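Local coordinates for protein 4-alpha-glucanotransferase (Corynebacterium glutamicum, PDB 5B68) that is an enzyme of the amylomaltase family, a single chain combining an N-terminal beta-sandwich domain with a larger domain of the TIM-barrel class, at residues F6-A11 with V16-T21; L191-G196 with A291-V296; H461-F466 with G511-W516. One frame throughout, in Å; residues are numbered along the deposited sequence.

The three contacts follow one another along the chain. Contact 1 joins helix 5-13 to the chain that leads into strand 19-21. Contact 2 sets the loop after barrel strand 177-182 against helix 286-301. Contact 3 joins a loop with a 3-10 turn to the loop that runs into helix 515-523, after the neighbouring barrel strands 456-459 and 504-507. Contacts 1 and 3 lie on the same side, their centres about 19 Å apart, linked through one antiparallel sheet: residues 461-466 lead into strand 467-472, whose neighbour 481-484 bonds to Ala17. Contact 2 lies opposite, its centre about 51 Å from that of contact 1 and about 39 Å from that of contact 3.

Contact 1. Residues F6-A11 with V16-T21; sequences FLNELA and VATSYT
Val16 donates its backbone N-H to the carbonyl O of Ala11 in an almost straight bond, N to O 2.9 Å and 176° at the hydrogen. The bond closes the turn after helix 5-13. Because donor and acceptor are five residues apart, it ties the last part of the helix to the chain leaving it. The methyl of Ala11 packs on the same returning chain. Its CB touches the carbonyl O and the CB of Val16, and lies 3.7 Å from the CG2 of Thr18. Ala11 and Val16 are buried, whereas Asn8 and Thr18 are partly exposed. This is a helix-turn-strand unit at the N-terminus: beyond Thr18 the chain becomes strand 19-21, which pairs antiparallel with strand 27-29, while Val16 also rests on Leu35 and Leu42, and Ala17 bonds to the backbone of Tyr482.

One helical turn before Ala11, Asn8 meets Thr18 with the two side chains crossing at about a right angle. The amide oxygen OD1 of Asn8 touches the methyl CG2 of Thr18 at 3.3 Å, and Thr18 CB lies 3.7 Å from the same oxygen. With chi1 of Thr18 at 62°, OG1 sits between the backbone N and the carbonyl carbon, and the methyl is turned to the helix, where it meets both Asn8 and Ala11. The contact of OD1 with the methyl is one of packing, whereas its hydrogen bond comes from NE of Arg4, which holds the amide from its oxygen end. The Thr18 side chain also touches Arg4.

Contact 2. Residues L191-G196 with A291-V296; sequences LSWGMG and AAKLQV
Lys293 runs out from helix 286-301 alongside the indole of Trp193, the two side chains pointing opposite ways. Its CB sets the course: with CG anti to the carbonyl carbon (chi1 -72°) and every later torsion extended, the chain heads straight for the loop 191-196. CG is the first atom to touch, 3.6 Å from CE3 and 3.8 Å from CZ3 of Trp193, approaching the ring obliquely. CD carries the chain on between this contact and the next. Farther out, CE comes within 3.9 Å of Trp193 CB, at the root of the indole. The tip, NZ, passes beyond the ring and donates to water 1 at 3.0 Å and to the carbonyl oxygens of Ile246 and Ile248.

That water is shared with the loop backbone: it accepts from Trp193 N at 2.9 Å and donates to Met195 O at 2.9 Å. Trp193 is the centre of an inverse gamma turn, with a weak bond from Gly194 N to Ser192 O.

The far end of the indole presents its edge to the helix. CH2 of Trp193 meets Val296 CG2 at 4.0 Å, near the ring plane, and CZ3 reaches Ala292 CB at 4.2 Å. On helix 261-277, Ala271 also touches the indole. NE1 bonds to OE2 of Glu251, and Leu191 O lies in the ring plane at its edge. A buried NZ with three oxygen acceptors is consistent with a protonated lysine, its cost of burial probably offset by the two carbonyls and the water, while the indole packs against the methylenes.

Contact 3. Residues H461-F466 with G511-W516; sequences HVLGLF and GTFEPW
Leu463 and Phe513 mark the closest backbone approach, CA to CA 8.2 Å, where the 3-10 turn 462-465 faces the loop that runs into helix 515-523. The turn is held by bonds such as Phe466 N to Leu463 O at 2.8 Å, and no hydrogen bond crosses the contact, so side chains alone make it.

Leu463 and Phe513 run side by side, head to tail. With CG anti to the backbone N (chi1 -174°) the branch of Leu463 reaches the ring of Phe513, and its CD1 comes obliquely to CD2 at 3.6 Å, with CG of the ring at 4.0 Å. Beside this pair, Phe466 points an edge at the face of Trp516 in an offset edge-to-face stack, the centroids of the Phe466 ring and of the six-membered ring of Trp516 5.7 Å apart and the planes at 71°. The closest atoms are Phe466 CD2 and Trp516 CZ3 at 3.7 Å, while CE2 of Phe466 lies 3.9 Å from the same CZ3. His487 meets both rings, and the buried Phe466 goes on to touch Val517, Ala520 and Leu521 of the helix. Trp516 keeps a more exposed place, resting also on Arg467, which forms a salt bridge with Glu514, the N-cap residue of the helix.

The two segments follow strands 456-459 and 504-507, neighbours in the parallel sheet. Both thus lie after adjacent strands, at the C-terminal end of the barrel, which in TIM-barrel enzymes is the end that carries the active site.

Contact 1. Residues F6-A11 with V16-T21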
ATOM      1  N   PHE A   6      -1.368  37.200  -2.221  1.00 31.67           N
ATOM      2  CA  PHE A   6      -1.995  36.777  -0.974  1.00 30.25           C
ATOM      3  C   PHE A   6      -2.433  35.315  -1.117  1.00 30.81           C
ATOM      4  O   PHE A   6      -2.318  34.550  -0.183  1.00 31.06           O
ATOM      5  CB  PHE A   6      -3.192  37.703  -0.616  1.00 34.82           C
ATOM      6  CG  PHE A   6      -2.782  39.143  -0.358  1.00 35.16           C
ATOM      7  CD1 PHE A   6      -1.973  39.466   0.730  1.00 39.56           C
ATOM      8  CD2 PHE A   6      -3.164  40.170  -1.235  1.00 43.86           C
ATOM      9  CE1 PHE A   6      -1.556  40.785   0.969  1.00 46.43           C
ATOM     10  CE2 PHE A   6      -2.749  41.485  -1.003  1.00 42.16           C
ATOM     11  CZ  PHE A   6      -1.970  41.799   0.105  1.00 43.99           C
ATOM     12  N   LEU A   7      -2.956  34.910  -2.272  1.00 27.36           N
ATOM     13  CA  LEU A   7      -3.302  33.527  -2.476  1.00 28.20           C
ATOM     14  C   LEU A   7      -2.081  32.595  -2.394  1.00 27.46           C
ATOM     15  O   LEU A   7      -2.144  31.530  -1.779  1.00 30.11           O
ATOM     16  CB  LEU A   7      -3.986  33.292  -3.829  1.00 31.71           C
ATOM     17  CG  LEU A   7      -5.394  32.773  -3.947  1.00 40.95           C
ATOM     18  CD1 LEU A   7      -5.596  32.250  -5.379  1.00 38.89           C
ATOM     19  CD2 LEU A   7      -5.704  31.700  -2.922  1.00 38.14           C
ATOM     20  N   ASN A   8      -0.983  32.983  -3.002  1.00 27.79           N
ATOM     21  CA  ASN A   8       0.299  32.250  -2.853  1.00 27.63           C
ATOM     22  C   ASN A   8       0.762  32.174  -1.404  1.00 29.85           C
ATOM     23  O   ASN A   8       1.223  31.111  -0.936  1.00 26.61           O
ATOM     24  CB  ASN A   8       1.431  32.902  -3.673  1.00 30.50           C
ATOM     25  CG  ASN A   8       1.267  32.686  -5.154  1.00 31.15           C
ATOM     26  OD1 ASN A   8       0.498  31.857  -5.581  1.00 28.97           O
ATOM     27  ND2 ASN A   8       1.952  33.505  -5.946  1.00 35.73           N
ATOM     28  N   GLU A   9       0.595  33.264  -0.671  1.00 27.87           N
ATOM     29  CA  GLU A   9       0.993  33.271   0.709  1.00 26.65           C
ATOM     30  C   GLU A   9       0.174  32.245   1.471  1.00 24.10           C
ATOM     31  O   GLU A   9       0.740  31.476   2.269  1.00 26.21           O
ATOM     32  CB  GLU A   9       0.829  34.650   1.347  1.00 30.05           C
ATOM     33  CG  GLU A   9       1.502  34.789   2.710  1.00 31.96           C
ATOM     34  CD  GLU A   9       1.393  36.202   3.309  1.00 35.21           C
ATOM     35  OE1 GLU A   9       1.753  36.357   4.473  1.00 34.59           O
ATOM     36  OE2 GLU A   9       0.958  37.144   2.633  1.00 35.98           O
ATOM     37  N   LEU A  10      -1.109  32.213   1.198  1.00 22.86           N
ATOM     38  CA  LEU A  10      -1.990  31.296   1.886  1.00 21.95           C
ATOM     39  C   LEU A  10      -1.728  29.854   1.506  1.00 21.74           C
ATOM     40  O   LEU A  10      -1.653  28.982   2.351  1.00 21.34           O
ATOM     41  CB  LEU A  10      -3.424  31.676   1.617  1.00 20.67           C
ATOM     42  CG  LEU A  10      -4.510  30.939   2.411  1.00 22.29           C
ATOM     43  CD1 LEU A  10      -4.426  31.096   3.931  1.00 23.84           C
ATOM     44  CD2 LEU A  10      -5.848  31.419   1.931  1.00 21.72           C
ATOM     45  N   ALA A  11      -1.621  29.611   0.208  1.00 21.91           N
ATOM     46  CA  ALA A  11      -1.244  28.297  -0.291  1.00 21.34           C
ATOM     47  C   ALA A  11       0.043  27.780   0.376  1.00 21.29           C
ATOM     48  O   ALA A  11       0.066  26.607   0.796  1.00 21.57           O
ATOM     49  CB  ALA A  11      -1.043  28.372  -1.830  1.00 23.59           C
ATOM     50  N   VAL A  16       0.214  23.915  -0.214  1.00 18.58           N
ATOM     51  CA  VAL A  16      -0.433  23.667  -1.464  1.00 20.99           C
ATOM     52  C   VAL A  16       0.476  24.261  -2.501  1.00 23.18           C
ATOM     53  O   VAL A  16       0.814  25.454  -2.423  1.00 21.07           O
ATOM     54  CB  VAL A  16      -1.811  24.298  -1.533  1.00 21.63           C
ATOM     55  CG1 VAL A  16      -2.458  24.016  -2.903  1.00 20.36           C
ATOM     56  CG2 VAL A  16      -2.689  23.779  -0.393  1.00 23.39           C
ATOM     57  N   ALA A  17       0.922  23.434  -3.430  1.00 25.43           N
ATOM     58  CA  ALA A  17       1.877  23.924  -4.476  1.00 24.78           C
ATOM     59  C   ALA A  17       1.171  24.886  -5.419  1.00 22.93           C
ATOM     60  O   ALA A  17       0.029  24.649  -5.894  1.00 22.24           O
ATOM     61  CB  ALA A  17       2.442  22.757  -5.285  1.00 26.19           C
ATOM     62  N   THR A  18       1.885  25.956  -5.756  1.00 23.36           N
ATOM     63  CA  THR A  18       1.340  26.968  -6.726  1.00 25.26           C
ATOM     64  C   THR A  18       1.839  26.782  -8.163  1.00 26.24           C
ATOM     65  O   THR A  18       1.400  27.484  -9.093  1.00 28.46           O
ATOM     66  CB  THR A  18       1.696  28.377  -6.285  1.00 23.67           C
ATOM     67  OG1 THR A  18       3.116  28.545  -6.268  1.00 21.79           O
ATOM     68  CG2 THR A  18       1.128  28.664  -4.867  1.00 23.58           C
ATOM     69  N   SER A  19       2.821  25.901  -8.325  1.00 27.57           N
ATOM     70  CA  SER A  19       3.207  25.444  -9.664  1.00 27.62           C
ATOM     71  C   SER A  19       3.881  24.091  -9.548  1.00 31.66           C
ATOM     72  O   SER A  19       4.266  23.701  -8.466  1.00 31.72           O
ATOM     73  CB  SER A  19       4.223  26.429 -10.267  1.00 29.64           C
ATOM     74  OG  SER A  19       5.341  26.563  -9.402  1.00 34.41           O
ATOM     75  N   TYR A  20       4.075  23.413 -10.668  1.00 32.31           N
ATOM     76  CA  TYR A  20       4.774  22.104 -10.653  1.00 30.70           C
ATOM     77  C   TYR A  20       5.299  21.768 -12.053  1.00 36.91           C
ATOM     78  O   TYR A  20       4.968  22.466 -13.038  1.00 32.94           O
ATOM     79  CB  TYR A  20       3.837  21.007 -10.094  1.00 30.57           C
ATOM     80  CG  TYR A  20       2.601  20.800 -10.875  1.00 30.51           C
ATOM     81  CD1 TYR A  20       2.562  19.889 -11.907  1.00 34.92           C
ATOM     82  CD2 TYR A  20       1.430  21.510 -10.580  1.00 28.79           C
ATOM     83  CE1 TYR A  20       1.411  19.712 -12.666  1.00 34.65           C
ATOM     84  CE2 TYR A  20       0.288  21.317 -11.311  1.00 31.53           C
ATOM     85  CZ  TYR A  20       0.284  20.444 -12.353  1.00 31.94           C
ATOM     86  OH  TYR A  20      -0.841  20.293 -13.082  1.00 38.23           O
ATOM     87  N   THR A  21       6.074  20.706 -12.129  1.00 37.49           N
ATOM     88  CA  THR A  21       6.441  20.154 -13.393  1.00 45.84           C
ATOM     89  C   THR A  21       5.688  18.850 -13.514  1.00 44.52           C
ATOM     90  O   THR A  21       5.607  18.074 -12.574  1.00 40.76           O
ATOM     91  CB  THR A  21       7.940  19.916 -13.499  1.00 52.40           C
ATOM     92  OG1 THR A  21       8.619  21.145 -13.238  1.00 53.00           O
ATOM     93  CG2 THR A  21       8.283  19.448 -14.891  1.00 50.54           C
TER

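Contact 2. Residues L191-G196 with A291-V296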
ATOM      1  N   LEU A 191      -8.405 -27.534  -3.576  1.00 26.69           N
ATOM      2  CA  LEU A 191      -9.468 -27.162  -2.660  1.00 23.91           C
ATOM      3  C   LEU A 191      -9.966 -25.695  -2.654  1.00 23.61           C
ATOM      4  O   LEU A 191     -10.975 -25.428  -2.073  1.00 25.98           O
ATOM      5  CB  LEU A 191      -9.116 -27.614  -1.247  1.00 23.46           C
ATOM      6  CG  LEU A 191      -8.750 -29.088  -1.081  1.00 28.42           C
ATOM      7  CD1 LEU A 191      -8.179 -29.377   0.290  1.00 27.21           C
ATOM      8  CD2 LEU A 191      -9.932 -29.991  -1.365  1.00 29.91           C
ATOM      9  N   SER A 192      -9.275 -24.764  -3.297  1.00 22.38           N
ATOM     10  CA  SER A 192      -9.733 -23.378  -3.341  1.00 22.93           C
ATOM     11  C   SER A 192     -11.187 -23.302  -3.866  1.00 24.09           C
ATOM     12  O   SER A 192     -11.577 -24.046  -4.784  1.00 25.47           O
ATOM     13  CB  SER A 192      -8.885 -22.528  -4.253  1.00 25.64           C
ATOM     14  OG  SER A 192      -7.487 -22.707  -3.972  1.00 22.24           O
ATOM     15  N   TRP A 193     -11.938 -22.324  -3.366  1.00 22.47           N
ATOM     16  CA  TRP A 193     -13.251 -21.995  -3.961  1.00 22.51           C
ATOM     17  C   TRP A 193     -13.147 -21.115  -5.161  1.00 26.56           C
ATOM     18  O   TRP A 193     -13.586 -19.943  -5.160  1.00 28.64           O
ATOM     19  CB  TRP A 193     -14.195 -21.405  -2.895  1.00 25.39           C
ATOM     20  CG  TRP A 193     -14.650 -22.362  -1.863  1.00 24.83           C
ATOM     21  CD1 TRP A 193     -14.006 -23.493  -1.390  1.00 24.46           C
ATOM     22  CD2 TRP A 193     -15.871 -22.274  -1.106  1.00 24.80           C
ATOM     23  NE1 TRP A 193     -14.743 -24.070  -0.408  1.00 26.44           N
ATOM     24  CE2 TRP A 193     -15.891 -23.352  -0.219  1.00 23.24           C
ATOM     25  CE3 TRP A 193     -16.926 -21.359  -1.078  1.00 25.28           C
ATOM     26  CZ2 TRP A 193     -16.935 -23.561   0.687  1.00 25.77           C
ATOM     27  CZ3 TRP A 193     -17.980 -21.590  -0.160  1.00 26.70           C
ATOM     28  CH2 TRP A 193     -17.945 -22.668   0.695  1.00 25.02           C
ATOM     29  N   GLY A 194     -12.482 -21.606  -6.216  1.00 21.92           N
ATOM     30  CA  GLY A 194     -12.420 -20.801  -7.408  1.00 21.43           C
ATOM     31  C   GLY A 194     -11.365 -19.714  -7.390  1.00 23.20           C
ATOM     32  O   GLY A 194     -11.080 -19.115  -8.401  1.00 25.35           O
ATOM     33  N   MET A 195     -10.862 -19.376  -6.220  1.00 25.28           N
ATOM     34  CA  MET A 195      -9.904 -18.300  -6.135  1.00 24.35           C
ATOM     35  C   MET A 195      -9.030 -18.547  -4.921  1.00 21.11           C
ATOM     36  O   MET A 195      -9.441 -19.206  -3.999  1.00 20.93           O
ATOM     37  CB  MET A 195     -10.623 -16.948  -6.076  1.00 28.16           C
ATOM     38  CG  MET A 195     -10.912 -16.414  -4.692  1.00 31.82           C
ATOM     39  SD  MET A 195     -11.786 -14.840  -4.590  1.00 30.72           S
ATOM     40  CE  MET A 195     -10.510 -13.664  -4.200  1.00 27.45           C
ATOM     41  N   GLY A 196      -7.824 -18.020  -4.932  1.00 21.27           N
ATOM     42  CA  GLY A 196      -6.903 -18.351  -3.819  1.00 19.80           C
ATOM     43  C   GLY A 196      -7.365 -17.733  -2.504  1.00 21.11           C
ATOM     44  O   GLY A 196      -8.013 -16.642  -2.514  1.00 24.96           O
ATOM     45  N   ALA A 291     -20.457 -14.346  -1.877  1.00 27.72           N
ATOM     46  CA  ALA A 291     -21.821 -14.579  -1.384  1.00 27.60           C
ATOM     47  C   ALA A 291     -21.943 -15.948  -0.755  1.00 26.96           C
ATOM     48  O   ALA A 291     -22.510 -16.091   0.305  1.00 25.62           O
ATOM     49  CB  ALA A 291     -22.853 -14.375  -2.496  1.00 27.68           C
ATOM     50  N   ALA A 292     -21.370 -16.965  -1.388  1.00 28.37           N
ATOM     51  CA  ALA A 292     -21.424 -18.306  -0.834  1.00 25.60           C
ATOM     52  C   ALA A 292     -20.611 -18.497   0.457  1.00 27.07           C
ATOM     53  O   ALA A 292     -21.067 -19.098   1.437  1.00 24.59           O
ATOM     54  CB  ALA A 292     -20.992 -19.300  -1.910  1.00 27.12           C
ATOM     55  N   LYS A 293     -19.382 -17.941   0.495  1.00 23.57           N
ATOM     56  CA  LYS A 293     -18.647 -17.966   1.741  1.00 24.01           C
ATOM     57  C   LYS A 293     -19.403 -17.249   2.887  1.00 21.16           C
ATOM     58  O   LYS A 293     -19.411 -17.717   3.991  1.00 22.87           O
ATOM     59  CB  LYS A 293     -17.254 -17.353   1.550  1.00 23.15           C
ATOM     60  CG  LYS A 293     -16.309 -18.268   0.730  1.00 25.46           C
ATOM     61  CD  LYS A 293     -14.865 -17.774   0.763  1.00 25.46           C
ATOM     62  CE  LYS A 293     -13.938 -18.666  -0.129  1.00 25.45           C
ATOM     63  NZ  LYS A 293     -12.513 -18.362   0.144  1.00 25.26           N
ATOM     64  N   LEU A 294     -19.968 -16.095   2.578  1.00 21.60           N
ATOM     65  CA  LEU A 294     -20.634 -15.279   3.623  1.00 23.98           C
ATOM     66  C   LEU A 294     -21.800 -16.080   4.224  1.00 26.25           C
ATOM     67  O   LEU A 294     -22.011 -16.118   5.442  1.00 29.23           O
ATOM     68  CB  LEU A 294     -21.088 -13.949   3.070  1.00 25.18           C
ATOM     69  CG  LEU A 294     -19.955 -12.947   2.838  1.00 24.83           C
ATOM     70  CD1 LEU A 294     -20.274 -11.856   1.839  1.00 28.05           C
ATOM     71  CD2 LEU A 294     -19.503 -12.420   4.194  1.00 29.59           C
ATOM     72  N   GLN A 295     -22.510 -16.792   3.361  1.00 27.99           N
ATOM     73  CA  GLN A 295     -23.587 -17.639   3.816  1.00 31.65           C
ATOM     74  C   GLN A 295     -23.115 -18.737   4.759  1.00 27.88           C
ATOM     75  O   GLN A 295     -23.728 -19.004   5.784  1.00 26.56           O
ATOM     76  CB  GLN A 295     -24.316 -18.244   2.629  1.00 35.36           C
ATOM     77  CG  GLN A 295     -25.411 -19.191   3.061  1.00 42.19           C
ATOM     78  CD  GLN A 295     -26.220 -19.643   1.873  1.00 51.08           C
ATOM     79  OE1 GLN A 295     -27.450 -19.541   1.876  1.00 54.74           O
ATOM     80  NE2 GLN A 295     -25.529 -20.090   0.817  1.00 46.84           N
ATOM     81  N   VAL A 296     -22.005 -19.391   4.432  1.00 25.43           N
ATOM     82  CA  VAL A 296     -21.469 -20.369   5.320  1.00 23.82           C
ATOM     83  C   VAL A 296     -20.960 -19.739   6.617  1.00 23.74           C
ATOM     84  O   VAL A 296     -21.135 -20.321   7.709  1.00 24.78           O
ATOM     85  CB  VAL A 296     -20.272 -21.130   4.645  1.00 25.49           C
ATOM     86  CG1 VAL A 296     -19.598 -22.060   5.623  1.00 23.71           C
ATOM     87  CG2 VAL A 296     -20.790 -21.831   3.385  1.00 26.42           C
TER
HETATM   88  O   HOH W   1     -10.949 -20.216  -1.697  1.00 32.34           O

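Contact 3. Residues H461-F466 with G511-W516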
ATOM      1  N   HIS A 461       3.232   3.670  -4.483  1.00 21.20           N
ATOM      2  CA  HIS A 461       3.304   5.125  -4.547  1.00 21.81           C
ATOM      3  C   HIS A 461       3.971   5.773  -3.322  1.00 19.18           C
ATOM      4  O   HIS A 461       3.364   6.538  -2.618  1.00 18.98           O
ATOM      5  CB  HIS A 461       1.930   5.732  -4.777  1.00 22.05           C
ATOM      6  CG  HIS A 461       1.978   7.119  -5.332  1.00 28.84           C
ATOM      7  ND1 HIS A 461       2.589   7.417  -6.528  1.00 29.95           N
ATOM      8  CD2 HIS A 461       1.501   8.291  -4.855  1.00 28.42           C
ATOM      9  CE1 HIS A 461       2.482   8.710  -6.763  1.00 30.93           C
ATOM     10  NE2 HIS A 461       1.824   9.260  -5.765  1.00 30.50           N
ATOM     11  N   VAL A 462       5.208   5.401  -3.061  1.00 18.98           N
ATOM     12  CA  VAL A 462       5.895   5.839  -1.859  1.00 18.45           C
ATOM     13  C   VAL A 462       6.070   7.355  -1.825  1.00 19.45           C
ATOM     14  O   VAL A 462       6.184   7.945  -0.782  1.00 17.41           O
ATOM     15  CB  VAL A 462       7.226   5.131  -1.665  1.00 20.17           C
ATOM     16  CG1 VAL A 462       8.244   5.634  -2.651  1.00 22.34           C
ATOM     17  CG2 VAL A 462       7.688   5.278  -0.230  1.00 19.20           C
ATOM     18  N   LEU A 463       6.113   7.980  -2.992  1.00 20.04           N
ATOM     19  CA  LEU A 463       6.176   9.474  -3.037  1.00 20.49           C
ATOM     20  C   LEU A 463       5.077  10.186  -2.231  1.00 18.20           C
ATOM     21  O   LEU A 463       5.301  11.301  -1.758  1.00 18.55           O
ATOM     22  CB  LEU A 463       6.205   9.960  -4.467  1.00 21.18           C
ATOM     23  CG  LEU A 463       6.423  11.461  -4.662  1.00 22.81           C
ATOM     24  CD1 LEU A 463       7.764  11.994  -4.178  1.00 23.80           C
ATOM     25  CD2 LEU A 463       6.143  11.829  -6.129  1.00 29.64           C
ATOM     26  N   GLY A 464       3.935   9.503  -2.069  1.00 16.30           N
ATOM     27  CA  GLY A 464       2.814   9.902  -1.235  1.00 19.48           C
ATOM     28  C   GLY A 464       3.118  10.065   0.227  1.00 19.55           C
ATOM     29  O   GLY A 464       2.284  10.610   0.970  1.00 24.88           O
ATOM     30  N   LEU A 465       4.268   9.607   0.677  1.00 19.03           N
ATOM     31  CA  LEU A 465       4.717   9.900   2.044  1.00 18.27           C
ATOM     32  C   LEU A 465       5.218  11.355   2.103  1.00 20.72           C
ATOM     33  O   LEU A 465       5.438  11.886   3.214  1.00 20.78           O
ATOM     34  CB  LEU A 465       5.791   8.929   2.455  1.00 21.21           C
ATOM     35  CG  LEU A 465       5.417   7.418   2.453  1.00 24.06           C
ATOM     36  CD1 LEU A 465       6.685   6.628   2.749  1.00 26.74           C
ATOM     37  CD2 LEU A 465       4.406   7.062   3.477  1.00 26.31           C
ATOM     38  N   PHE A 466       5.508  11.960   0.926  1.00 17.32           N
ATOM     39  CA  PHE A 466       6.031  13.295   0.807  1.00 17.79           C
ATOM     40  C   PHE A 466       4.981  14.293   0.339  1.00 19.32           C
ATOM     41  O   PHE A 466       4.902  15.401   0.849  1.00 19.81           O
ATOM     42  CB  PHE A 466       7.260  13.307  -0.126  1.00 17.92           C
ATOM     43  CG  PHE A 466       8.390  12.415   0.363  1.00 19.08           C
ATOM     44  CD1 PHE A 466       8.351  11.049   0.146  1.00 19.73           C
ATOM     45  CD2 PHE A 466       9.460  12.953   1.064  1.00 19.61           C
ATOM     46  CE1 PHE A 466       9.376  10.243   0.582  1.00 20.68           C
ATOM     47  CE2 PHE A 466      10.462  12.151   1.521  1.00 22.70           C
ATOM     48  CZ  PHE A 466      10.415  10.758   1.303  1.00 20.02           C
ATOM     49  N   GLY A 511       8.930   6.965 -10.279  1.00 61.36           N
ATOM     50  CA  GLY A 511       9.079   8.312 -10.816  1.00 70.86           C
ATOM     51  C   GLY A 511      10.481   8.894 -10.635  1.00 71.49           C
ATOM     52  O   GLY A 511      11.388   8.143 -10.321  1.00 75.50           O
ATOM     53  N   THR A 512      10.686  10.191 -10.898  1.00 65.29           N
ATOM     54  CA  THR A 512      12.040  10.763 -10.920  1.00 62.95           C
ATOM     55  C   THR A 512      12.256  12.022 -10.030  1.00 60.17           C
ATOM     56  O   THR A 512      12.606  13.116 -10.501  1.00 48.70           O
ATOM     57  CB  THR A 512      12.339  11.178 -12.352  1.00 68.81           C
ATOM     58  OG1 THR A 512      11.318  12.100 -12.759  1.00 65.82           O
ATOM     59  CG2 THR A 512      12.323   9.993 -13.251  1.00 69.30           C
ATOM     60  N   PHE A 513      12.147  11.804  -8.725  1.00 40.91           N
ATOM     61  CA  PHE A 513      12.009  12.846  -7.720  1.00 38.92           C
ATOM     62  C   PHE A 513      13.287  13.500  -7.158  1.00 34.24           C
ATOM     63  O   PHE A 513      14.377  13.130  -7.513  1.00 32.92           O
ATOM     64  CB  PHE A 513      10.997  12.448  -6.635  1.00 38.21           C
ATOM     65  CG  PHE A 513      11.132  11.028  -6.106  1.00 48.10           C
ATOM     66  CD1 PHE A 513      12.267  10.615  -5.450  1.00 46.50           C
ATOM     67  CD2 PHE A 513      10.074  10.137  -6.196  1.00 48.59           C
ATOM     68  CE1 PHE A 513      12.360   9.332  -4.940  1.00 46.27           C
ATOM     69  CE2 PHE A 513      10.163   8.860  -5.676  1.00 47.83           C
ATOM     70  CZ  PHE A 513      11.308   8.460  -5.050  1.00 40.16           C
ATOM     71  N   GLU A 514      13.122  14.515  -6.324  1.00 27.21           N
ATOM     72  CA  GLU A 514      14.238  15.313  -5.852  1.00 25.91           C
ATOM     73  C   GLU A 514      15.224  14.491  -5.010  1.00 26.70           C
ATOM     74  O   GLU A 514      14.840  13.488  -4.395  1.00 25.62           O
ATOM     75  CB  GLU A 514      13.745  16.496  -5.094  1.00 28.81           C
ATOM     76  CG  GLU A 514      12.891  17.445  -5.918  1.00 27.38           C
ATOM     77  CD  GLU A 514      11.441  17.111  -5.989  1.00 29.09           C
ATOM     78  OE1 GLU A 514      11.002  16.092  -5.360  1.00 27.77           O
ATOM     79  OE2 GLU A 514      10.746  17.875  -6.670  1.00 32.27           O
ATOM     80  N   PRO A 515      16.523  14.871  -5.026  1.00 25.28           N
ATOM     81  CA  PRO A 515      17.527  14.086  -4.310  1.00 27.51           C
ATOM     82  C   PRO A 515      17.224  13.930  -2.826  1.00 22.62           C
ATOM     83  O   PRO A 515      17.451  12.835  -2.285  1.00 25.62           O
ATOM     84  CB  PRO A 515      18.827  14.887  -4.498  1.00 28.95           C
ATOM     85  CG  PRO A 515      18.593  15.689  -5.739  1.00 31.75           C
ATOM     86  CD  PRO A 515      17.113  15.994  -5.780  1.00 29.88           C
ATOM     87  N   TRP A 516      16.699  14.975  -2.194  1.00 23.04           N
ATOM     88  CA  TRP A 516      16.376  14.922  -0.733  1.00 21.73           C
ATOM     89  C   TRP A 516      15.329  13.806  -0.414  1.00 22.32           C
ATOM     90  O   TRP A 516      15.387  13.194   0.645  1.00 22.09           O
ATOM     91  CB  TRP A 516      15.934  16.239  -0.177  1.00 23.51           C
ATOM     92  CG  TRP A 516      14.646  16.787  -0.578  1.00 23.51           C
ATOM     93  CD1 TRP A 516      14.391  17.637  -1.648  1.00 23.07           C
ATOM     94  CD2 TRP A 516      13.378  16.607   0.102  1.00 24.15           C
ATOM     95  NE1 TRP A 516      13.051  17.965  -1.669  1.00 25.31           N
ATOM     96  CE2 TRP A 516      12.413  17.372  -0.609  1.00 24.74           C
ATOM     97  CE3 TRP A 516      12.979  15.869   1.214  1.00 25.33           C
ATOM     98  CZ2 TRP A 516      11.081  17.370  -0.292  1.00 24.30           C
ATOM     99  CZ3 TRP A 516      11.618  15.895   1.582  1.00 24.84           C
ATOM    100  CH2 TRP A 516      10.683  16.660   0.814  1.00 27.30           C
TER